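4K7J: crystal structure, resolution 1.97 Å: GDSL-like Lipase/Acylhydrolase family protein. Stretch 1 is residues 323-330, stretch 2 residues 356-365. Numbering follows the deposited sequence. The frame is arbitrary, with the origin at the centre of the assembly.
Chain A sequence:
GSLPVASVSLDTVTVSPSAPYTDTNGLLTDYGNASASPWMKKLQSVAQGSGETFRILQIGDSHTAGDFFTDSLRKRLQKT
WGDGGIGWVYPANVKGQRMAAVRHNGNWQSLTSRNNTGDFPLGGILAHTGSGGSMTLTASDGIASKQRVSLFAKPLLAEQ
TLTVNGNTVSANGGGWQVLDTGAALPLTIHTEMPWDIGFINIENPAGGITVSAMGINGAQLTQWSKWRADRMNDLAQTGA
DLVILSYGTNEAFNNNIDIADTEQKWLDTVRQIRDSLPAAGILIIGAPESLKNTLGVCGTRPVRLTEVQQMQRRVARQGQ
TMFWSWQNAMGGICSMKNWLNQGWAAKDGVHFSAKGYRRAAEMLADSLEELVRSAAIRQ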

ATOM      1  N   PHE A 323       2.787  15.177  -5.116  1.00 17.00           N
ATOM      2  CA  PHE A 323       3.704  15.109  -3.984  1.00 15.62           C
ATOM      3  C   PHE A 323       3.008  15.660  -2.740  1.00 19.47           C
ATOM      4  O   PHE A 323       2.476  16.764  -2.763  1.00 21.70           O
ATOM      5  CB  PHE A 323       4.981  15.904  -4.281  1.00 14.81           C
ATOM      6  CG  PHE A 323       5.989  15.888  -3.162  1.00 22.23           C
ATOM      7  CD1 PHE A 323       6.863  14.818  -3.007  1.00 16.47           C
ATOM      8  CD2 PHE A 323       6.075  16.949  -2.272  1.00 22.65           C
ATOM      9  CE1 PHE A 323       7.787  14.800  -1.991  1.00 21.06           C
ATOM     10  CE2 PHE A 323       7.002  16.937  -1.249  1.00 20.56           C
ATOM     11  CZ  PHE A 323       7.857  15.865  -1.107  1.00 19.29           C
ATOM     12  N   TRP A 324       2.991  14.880  -1.661  1.00 17.18           N
ATOM     13  CA  TRP A 324       2.417  15.330  -0.408  1.00 16.23           C
ATOM     14  C   TRP A 324       3.505  15.370   0.652  1.00 19.07           C
ATOM     15  O   TRP A 324       4.121  14.353   0.955  1.00 17.44           O
ATOM     16  CB  TRP A 324       1.300  14.396   0.026  1.00 15.29           C
ATOM     17  CG  TRP A 324       0.469  14.901   1.153  1.00 17.10           C
ATOM     18  CD1 TRP A 324      -0.493  15.865   1.095  1.00 23.05           C
ATOM     19  CD2 TRP A 324       0.485  14.433   2.510  1.00 22.54           C
ATOM     20  NE1 TRP A 324      -1.061  16.043   2.331  1.00 20.95           N
ATOM     21  CE2 TRP A 324      -0.482  15.172   3.216  1.00 22.33           C
ATOM     22  CE3 TRP A 324       1.222  13.458   3.190  1.00 16.27           C
ATOM     23  CZ2 TRP A 324      -0.730  14.970   4.576  1.00 19.44           C
ATOM     24  CZ3 TRP A 324       0.979  13.263   4.539  1.00 19.86           C
ATOM     25  CH2 TRP A 324       0.008  14.015   5.216  1.00 18.98           C
ATOM     26  N   SER A 325       3.747  16.551   1.211  1.00 20.82           N
ATOM     27  CA  SER A 325       4.814  16.701   2.195  1.00 16.60           C
ATOM     28  C   SER A 325       4.338  16.390   3.600  1.00 18.59           C
ATOM     29  O   SER A 325       3.739  17.241   4.274  1.00 19.37           O
ATOM     30  CB  SER A 325       5.405  18.113   2.174  1.00 19.05           C
ATOM     31  OG  SER A 325       6.326  18.254   3.247  1.00 22.19           O
ATOM     32  N   TRP A 326       4.616  15.169   4.039  1.00 19.89           N
ATOM     33  CA  TRP A 326       4.290  14.736   5.388  1.00 17.13           C
ATOM     34  C   TRP A 326       5.037  15.613   6.385  1.00 18.98           C
ATOM     35  O   TRP A 326       4.499  15.959   7.430  1.00 17.83           O
ATOM     36  CB  TRP A 326       4.673  13.262   5.551  1.00 14.56           C
ATOM     37  CG  TRP A 326       4.086  12.560   6.726  1.00 20.60           C
ATOM     38  CD1 TRP A 326       3.559  13.125   7.860  1.00 17.21           C
ATOM     39  CD2 TRP A 326       3.946  11.139   6.882  1.00 18.81           C
ATOM     40  NE1 TRP A 326       3.115  12.136   8.714  1.00 17.94           N
ATOM     41  CE2 TRP A 326       3.343  10.911   8.137  1.00 17.67           C
ATOM     42  CE3 TRP A 326       4.274  10.040   6.078  1.00 18.28           C
ATOM     43  CZ2 TRP A 326       3.064   9.624   8.611  1.00 17.56           C
ATOM     44  CZ3 TRP A 326       4.007   8.760   6.555  1.00 15.39           C
ATOM     45  CH2 TRP A 326       3.402   8.566   7.805  1.00 18.99           C
ATOM     46  N   GLN A 327       6.270  15.999   6.074  1.00 16.09           N
ATOM     47  CA  GLN A 327       6.952  16.907   7.001  1.00 19.53           C
ATOM     48  C   GLN A 327       6.195  18.227   7.139  1.00 19.49           C
ATOM     49  O   GLN A 327       6.031  18.727   8.249  1.00 18.90           O
ATOM     50  CB  GLN A 327       8.431  17.141   6.657  1.00 15.80           C
ATOM     51  CG  GLN A 327       9.083  18.150   7.620  1.00 19.74           C
ATOM     52  CD  GLN A 327      10.591  18.203   7.529  1.00 22.33           C
ATOM     53  OE1 GLN A 327      11.288  17.255   7.907  1.00 20.87           O
ATOM     54  NE2 GLN A 327      11.110  19.330   7.050  1.00 24.51           N
ATOM     55  N   ASN A 328       5.703  18.786   6.034  1.00 19.71           N
ATOM     56  CA  ASN A 328       4.961  20.041   6.145  1.00 23.73           C
ATOM     57  C   ASN A 328       3.620  19.850   6.822  1.00 24.32           C
ATOM     58  O   ASN A 328       3.206  20.689   7.618  1.00 22.61           O
ATOM     59  CB  ASN A 328       4.812  20.768   4.806  1.00 24.43           C
ATOM     60  CG  ASN A 328       6.084  21.462   4.392  1.00 24.72           C
ATOM     61  OD1 ASN A 328       6.982  21.673   5.213  1.00 27.84           O
ATOM     62  ND2 ASN A 328       6.184  21.798   3.115  1.00 24.11           N
ATOM     63  N   ALA A 329       2.962  18.730   6.528  1.00 22.09           N
ATOM     64  CA  ALA A 329       1.753  18.351   7.258  1.00 23.35           C
ATOM     65  C   ALA A 329       1.969  18.358   8.767  1.00 22.92           C
ATOM     66  O   ALA A 329       1.050  18.676   9.516  1.00 20.15           O
ATOM     67  CB  ALA A 329       1.259  16.975   6.818  1.00 24.04           C
ATOM     68  N   MET A 330       3.174  17.996   9.211  1.00 20.84           N
ATOM     69  CA  MET A 330       3.468  17.931  10.642  1.00 23.02           C
ATOM     70  C   MET A 330       3.736  19.300  11.269  1.00 26.26           C
ATOM     71  O   MET A 330       3.774  19.426  12.492  1.00 23.18           O
ATOM     72  CB  MET A 330       4.678  17.036  10.910  1.00 25.29           C
ATOM     73  CG  MET A 330       4.425  15.547  10.786  1.00 19.83           C
ATOM     74  SD  MET A 330       6.004  14.683  10.857  1.00 23.32           S
ATOM     75  CE  MET A 330       6.476  14.967  12.562  1.00 26.90           C
ATOM     76  N   GLY A 356      -1.532   9.584  15.803  1.00 18.90           N
ATOM     77  CA  GLY A 356      -0.638  10.353  14.958  1.00 21.05           C
ATOM     78  C   GLY A 356      -0.805   9.959  13.502  1.00 22.76           C
ATOM     79  O   GLY A 356      -0.918  10.814  12.620  1.00 16.97           O
ATOM     80  N   TYR A 357      -0.839   8.656  13.242  1.00 18.42           N
ATOM     81  CA  TYR A 357      -1.056   8.194  11.873  1.00 22.11           C
ATOM     82  C   TYR A 357      -2.443   8.587  11.363  1.00 20.80           C
ATOM     83  O   TYR A 357      -2.604   8.975  10.193  1.00 16.27           O
ATOM     84  CB  TYR A 357      -0.858   6.676  11.758  1.00 16.53           C
ATOM     85  CG  TYR A 357       0.582   6.222  11.822  1.00 17.24           C
ATOM     86  CD1 TYR A 357       1.520   6.688  10.904  1.00 18.82           C
ATOM     87  CD2 TYR A 357       1.005   5.324  12.799  1.00 21.41           C
ATOM     88  CE1 TYR A 357       2.838   6.277  10.961  1.00 15.26           C
ATOM     89  CE2 TYR A 357       2.327   4.908  12.864  1.00 17.08           C
ATOM     90  CZ  TYR A 357       3.237   5.390  11.936  1.00 16.08           C
ATOM     91  OH  TYR A 357       4.554   4.986  11.981  1.00 19.40           O
ATOM     92  N   ARG A 358      -3.446   8.477  12.234  1.00 16.43           N
ATOM     93  CA  ARG A 358      -4.805   8.834  11.838  1.00 24.56           C
ATOM     94  C   ARG A 358      -4.865  10.308  11.455  1.00 21.18           C
ATOM     95  O   ARG A 358      -5.487  10.668  10.460  1.00 22.54           O
ATOM     96  CB  ARG A 358      -5.813   8.550  12.956  1.00 22.58           C
ATOM     97  CG  ARG A 358      -7.265   8.788  12.524  1.00 25.22           C
ATOM     98  CD  ARG A 358      -8.217   8.944  13.719  1.00 33.35           C
ATOM     99  NE  ARG A 358      -7.906  10.132  14.515  1.00 40.77           N
ATOM    100  CZ  ARG A 358      -7.695  10.121  15.829  1.00 43.90           C
ATOM    101  NH1 ARG A 358      -7.774   8.981  16.509  1.00 40.51           N
ATOM    102  NH2 ARG A 358      -7.412  11.252  16.465  1.00 31.43           N
ATOM    103  N   ARG A 359      -4.191  11.145  12.243  1.00 19.03           N
ATOM    104  CA  ARG A 359      -4.186  12.591  12.023  1.00 21.83           C
ATOM    105  C   ARG A 359      -3.530  12.935  10.689  1.00 25.78           C
ATOM    106  O   ARG A 359      -4.072  13.711   9.892  1.00 23.64           O
ATOM    107  CB  ARG A 359      -3.454  13.300  13.169  1.00 24.75           C
ATOM    108  CG  ARG A 359      -3.324  14.819  13.024  1.00 29.55           C
ATOM    109  CD  ARG A 359      -2.437  15.417  14.142  1.00 38.97           C
ATOM    110  NE  ARG A 359      -2.445  16.885  14.148  1.00 48.81           N
ATOM    111  CZ  ARG A 359      -1.765  17.649  15.004  1.00 49.07           C
ATOM    112  NH1 ARG A 359      -0.999  17.106  15.945  1.00 40.57           N
ATOM    113  NH2 ARG A 359      -1.849  18.969  14.916  1.00 64.54           N
ATOM    114  N   ALA A 360      -2.359  12.356  10.447  1.00 21.10           N
ATOM    115  CA  ALA A 360      -1.634  12.620   9.212  1.00 18.71           C
ATOM    116  C   ALA A 360      -2.471  12.207   8.004  1.00 16.72           C
ATOM    117  O   ALA A 360      -2.515  12.916   7.002  1.00 22.62           O
ATOM    118  CB  ALA A 360      -0.286  11.884   9.214  1.00 19.61           C
ATOM    119  N   ALA A 361      -3.152  11.069   8.103  1.00 15.83           N
ATOM    120  CA  ALA A 361      -3.930  10.563   6.963  1.00 20.09           C
ATOM    121  C   ALA A 361      -5.181  11.391   6.682  1.00 18.24           C
ATOM    122  O   ALA A 361      -5.590  11.550   5.521  1.00 19.90           O
ATOM    123  CB  ALA A 361      -4.284   9.102   7.163  1.00 16.27           C
ATOM    124  N   GLU A 362      -5.792  11.920   7.740  1.00 18.48           N
ATOM    125  CA  GLU A 362      -6.960  12.786   7.581  1.00 16.93           C
ATOM    126  C   GLU A 362      -6.569  14.057   6.829  1.00 19.79           C
ATOM    127  O   GLU A 362      -7.335  14.575   6.017  1.00 28.72           O
ATOM    128  CB  GLU A 362      -7.598  13.107   8.941  1.00 24.00           C
ATOM    129  CG  GLU A 362      -8.371  11.936   9.560  1.00 18.90           C
ATOM    130  CD  GLU A 362      -9.032  12.286  10.884  1.00 27.82           C
ATOM    131  OE1 GLU A 362      -9.022  13.472  11.268  1.00 31.35           O
ATOM    132  OE2 GLU A 362      -9.566  11.373  11.549  1.00 27.86           O
ATOM    133  N   MET A 363      -5.354  14.538   7.069  1.00 22.35           N
ATOM    134  CA  MET A 363      -4.843  15.685   6.324  1.00 25.53           C
ATOM    135  C   MET A 363      -4.634  15.347   4.847  1.00 26.83           C
ATOM    136  O   MET A 363      -4.967  16.156   3.970  1.00 23.86           O
ATOM    137  CB  MET A 363      -3.556  16.220   6.951  1.00 22.97           C
ATOM    138  CG  MET A 363      -3.768  16.833   8.325  1.00 24.44           C
ATOM    139  SD  MET A 363      -2.332  17.750   8.915  1.00 34.94           S
ATOM    140  CE  MET A 363      -1.396  16.525   9.785  1.00 22.08           C
ATOM    141  N   LEU A 364      -4.101  14.154   4.572  1.00 19.81           N
ATOM    142  CA  LEU A 364      -3.941  13.704   3.193  1.00 24.43           C
ATOM    143  C   LEU A 364      -5.290  13.568   2.514  1.00 21.12           C
ATOM    144  O   LEU A 364      -5.458  13.958   1.355  1.00 22.55           O
ATOM    145  CB  LEU A 364      -3.193  12.367   3.128  1.00 20.17           C
ATOM    146  CG  LEU A 364      -3.079  11.735   1.740  1.00 18.64           C
ATOM    147  CD1 LEU A 364      -2.468  12.732   0.740  1.00 17.42           C
ATOM    148  CD2 LEU A 364      -2.263  10.436   1.811  1.00 15.95           C
ATOM    149  N   ALA A 365      -6.254  13.002   3.235  1.00 21.25           N
ATOM    150  CA  ALA A 365      -7.596  12.822   2.689  1.00 20.53           C
ATOM    151  C   ALA A 365      -8.201  14.188   2.367  1.00 24.30           C
ATOM    152  O   ALA A 365      -8.801  14.381   1.289  1.00 26.93           O
ATOM    153  CB  ALA A 365      -8.461  12.067   3.671  1.00 23.19           C
TER

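This contact sets two tryptophans and an alanine against one side of a helix, with no hydrogen bond between the stretches. F323 takes no part; its side chain is out of reach of the helix. W324 does the most, giving up 89 Å² to the other stretch. Its CA-to-CB bond points toward the helix, and with chi1 in t the indole lies against A360, M363 and L364. L364 CD1 sits over one face of the W324 indole, 3.6 Å from the centroid of its five-membered ring and only 9° off the normal, a well-centred CH-pi contact. M363 CB meets the edge instead, 3.9 Å from W324 CZ2. The ring also reaches the helix backbone: W324 CH2 comes within 3.3 Å of A360 O, an oxygen already accepting the helical bond from L364 N.

S325 makes no cross-contact but holds the N-cap position: S325 OG accepts from N328 N at 2.9 Å, a capping bond on the helix that begins at W326. W326 starts sideways, yet its ring end comes nearer: W326 CH2 meets Y357 CE1 at 3.9 Å, edge to edge, while W326 NE1 lies 3.4 Å from A360 CB. That closeness carries a cost, since a methyl cannot accept a hydrogen bond and this buried NE1 has no partner anywhere in the model. The small A360 thus packs against both indoles, its carbonyl near one and its methyl near the other.

Q327 and N328 stay out of reach. One turn on from S325, A329 points back toward the helix, its CA 6.9 Å from A360 CA. M363 fills in here, its CE 4.0 Å from A329 CB and 3.3 Å from A329 O, so one methionine touches W324 through CB and A329 through its tip. M330 then points away.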